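Local coordinates for protein putative trimethylamine methyltransferase (Rhizobium meliloti, PDB 4YYC) that probably transfers methyl groups, as in trimethylamine methyltransferases, though its own substrate is not established, at residues A[60-65]-A[289-294]. Residues are numbered along the deposited sequence; the frame is centred on the assembly and turned at random.
Sequences QLIERN and TLTQIL
Ile62 and Thr291 meet where helix 56-73 packs against the outside of helix 286-307, which links the parallel strands 269-277 and 313-322 in a beta-alpha-beta crossover, consistent with the TIM-barrel fold of this family. Their CA atoms lie 5.5 Å apart, the nearest such pair in the two segments, while the local axes cross at -53°. Van der Waals contacts come first. In Ile62, chi1 of -59° sets CG1 beside the backbone N, leaving CG2 anti to that N, and the CG2 methyl sits 4.0 Å from Leu290 CB; the other branch ends in CD1, a methyl 3.7 Å from the hydroxyl oxygen Thr291 OG1. Leu346 of helix 334-350 also touches Ile62. One turn further along 289-294, Leu294 reaches over with CD2, 3.8 Å from Glu63 CA, and this methyl also touches CG of the same glutamate. The Glu63 carboxylate serves a different partner, since OE2 forms a salt bridge with Arg349. One turn on from Ile62 in helix 56-73, Asn65 CB rests 3.8 Å from Thr291 CG2. The polar link is a single water joining Asn65 ND2 to Thr291 OG1, and this hydroxyl also hydrogen-bonds to Ala287 O one turn back in its own helix. An alanine in place of Thr291 would probably leave Asn65 CB without its methyl neighbour and the water without one of its anchors. Asn65 ND2 is shared with the dimer interface, bonding to Gln431 OE1 of the second subunit. The water accepts from Asn65 ND2 at 2.8 Å and donates to Thr291 OG1 at 2.6 Å.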
loop_
_atom_site.group_PDB
_atom_site.type_symbol
_atom_site.label_atom_id
_atom_site.label_comp_id
_atom_site.label_asym_id
_atom_site.label_seq_id
_atom_site.Cartn_x
_atom_site.Cartn_y
_atom_site.Cartn_z
ATOM N N GLN A 60 -17.832 10.458 -16.756
ATOM C CA GLN A 60 -19.099 10.726 -17.439
ATOM C C GLN A 60 -19.799 9.459 -17.929
ATOM O O GLN A 60 -21.011 9.365 -17.900
ATOM C CB GLN A 60 -18.856 11.684 -18.612
ATOM C CG GLN A 60 -18.604 13.099 -18.135
ATOM C CD GLN A 60 -18.504 14.083 -19.293
ATOM O OE1 GLN A 60 -19.174 13.931 -20.292
ATOM N NE2 GLN A 60 -17.666 15.075 -19.153
ATOM N N LEU A 61 -19.020 8.482 -18.367
ATOM C CA LEU A 61 -19.569 7.225 -18.836
ATOM C C LEU A 61 -20.279 6.466 -17.722
ATOM O O LEU A 61 -21.400 6.002 -17.896
ATOM C CB LEU A 61 -18.442 6.398 -19.432
ATOM C CG LEU A 61 -18.775 4.987 -19.894
ATOM C CD1 LEU A 61 -19.817 5.029 -20.985
ATOM C CD2 LEU A 61 -17.482 4.356 -20.435
ATOM N N ILE A 62 -19.594 6.347 -16.590
ATOM C CA ILE A 62 -20.174 5.671 -15.426
ATOM C C ILE A 62 -21.412 6.424 -14.938
ATOM O O ILE A 62 -22.427 5.809 -14.641
ATOM C CB ILE A 62 -19.163 5.495 -14.286
ATOM C CG1 ILE A 62 -17.944 4.671 -14.744
ATOM C CG2 ILE A 62 -19.821 4.822 -13.088
ATOM C CD1 ILE A 62 -18.275 3.298 -15.274
ATOM N N GLU A 63 -21.344 7.744 -14.869
ATOM C CA GLU A 63 -22.481 8.561 -14.416
ATOM C C GLU A 63 -23.693 8.393 -15.355
ATOM O O GLU A 63 -24.816 8.194 -14.914
ATOM C CB GLU A 63 -22.052 10.033 -14.267
ATOM C CG GLU A 63 -21.099 10.245 -13.095
ATOM C CD GLU A 63 -20.406 11.590 -13.058
ATOM O OE1 GLU A 63 -20.237 12.225 -14.119
ATOM O OE2 GLU A 63 -19.925 11.977 -11.978
ATOM N N ARG A 64 -23.445 8.410 -16.655
ATOM C CA ARG A 64 -24.500 8.232 -17.622
ATOM C C ARG A 64 -25.130 6.840 -17.505
ATOM O O ARG A 64 -26.365 6.688 -17.496
ATOM C CB ARG A 64 -23.906 8.405 -19.028
ATOM C CG ARG A 64 -24.867 8.559 -20.148
ATOM C CD ARG A 64 -24.177 9.175 -21.363
ATOM N NE ARG A 64 -22.938 8.513 -21.744
ATOM C CZ ARG A 64 -21.713 9.050 -21.769
ATOM N NH1 ARG A 64 -21.472 10.316 -21.449
ATOM N NH2 ARG A 64 -20.699 8.298 -22.153
ATOM N N ASN A 65 -24.284 5.823 -17.388
ATOM C CA ASN A 65 -24.759 4.458 -17.256
ATOM C C ASN A 65 -25.547 4.228 -15.962
ATOM O O ASN A 65 -26.532 3.481 -15.957
ATOM C CB ASN A 65 -23.585 3.454 -17.374
ATOM C CG ASN A 65 -23.073 3.324 -18.798
ATOM O OD1 ASN A 65 -23.578 3.964 -19.725
ATOM N ND2 ASN A 65 -22.040 2.469 -18.986
ATOM N N THR A 289 -19.378 -2.765 -11.667
ATOM C CA THR A 289 -19.513 -2.625 -10.235
ATOM C C THR A 289 -19.716 -1.141 -9.865
ATOM O O THR A 289 -20.606 -0.830 -9.086
ATOM C CB THR A 289 -18.291 -3.215 -9.513
ATOM O OG1 THR A 289 -18.296 -4.643 -9.690
ATOM C CG2 THR A 289 -18.278 -2.914 -8.026
ATOM N N LEU A 290 -18.884 -0.258 -10.405
ATOM C CA LEU A 290 -19.034 1.170 -10.132
ATOM C C LEU A 290 -20.395 1.719 -10.540
ATOM O O LEU A 290 -20.954 2.566 -9.872
ATOM C CB LEU A 290 -17.977 2.009 -10.842
ATOM C CG LEU A 290 -16.621 1.977 -10.172
ATOM C CD1 LEU A 290 -15.616 2.670 -11.056
ATOM C CD2 LEU A 290 -16.662 2.613 -8.781
ATOM N N THR A 291 -20.887 1.311 -11.711
ATOM C CA THR A 291 -22.170 1.756 -12.171
ATOM C C THR A 291 -23.264 1.346 -11.173
ATOM O O THR A 291 -24.147 2.137 -10.823
ATOM C CB THR A 291 -22.436 1.129 -13.553
ATOM O OG1 THR A 291 -21.407 1.595 -14.433
ATOM C CG2 THR A 291 -23.758 1.501 -14.063
ATOM N N GLN A 292 -23.225 0.082 -10.755
ATOM C CA GLN A 292 -24.239 -0.391 -9.802
ATOM C C GLN A 292 -24.138 0.339 -8.460
ATOM O O GLN A 292 -25.143 0.724 -7.867
ATOM C CB GLN A 292 -24.139 -1.880 -9.589
ATOM C CG GLN A 292 -25.390 -2.470 -8.957
ATOM C CD GLN A 292 -25.120 -3.922 -8.604
ATOM O OE1 GLN A 292 -25.021 -4.744 -9.481
ATOM N NE2 GLN A 292 -24.965 -4.229 -7.314
ATOM N N ILE A 293 -22.919 0.501 -7.980
ATOM C CA ILE A 293 -22.690 1.258 -6.766
ATOM C C ILE A 293 -23.294 2.656 -6.825
ATOM O O ILE A 293 -24.005 3.088 -5.910
ATOM C CB ILE A 293 -21.182 1.354 -6.435
ATOM C CG1 ILE A 293 -20.695 0.001 -5.917
ATOM C CG2 ILE A 293 -20.930 2.438 -5.400
ATOM C CD1 ILE A 293 -19.167 -0.089 -5.919
ATOM N N LEU A 294 -23.023 3.362 -7.914
ATOM C CA LEU A 294 -23.478 4.732 -8.032
ATOM C C LEU A 294 -25.009 4.772 -8.065
ATOM O O LEU A 294 -25.619 5.649 -7.439
ATOM C CB LEU A 294 -22.848 5.424 -9.256
ATOM C CG LEU A 294 -23.288 6.865 -9.504
ATOM C CD1 LEU A 294 -22.989 7.746 -8.294
ATOM C CD2 LEU A 294 -22.578 7.384 -10.761
HETATM O O HOH W 1 -21.315 0.697 -16.920
#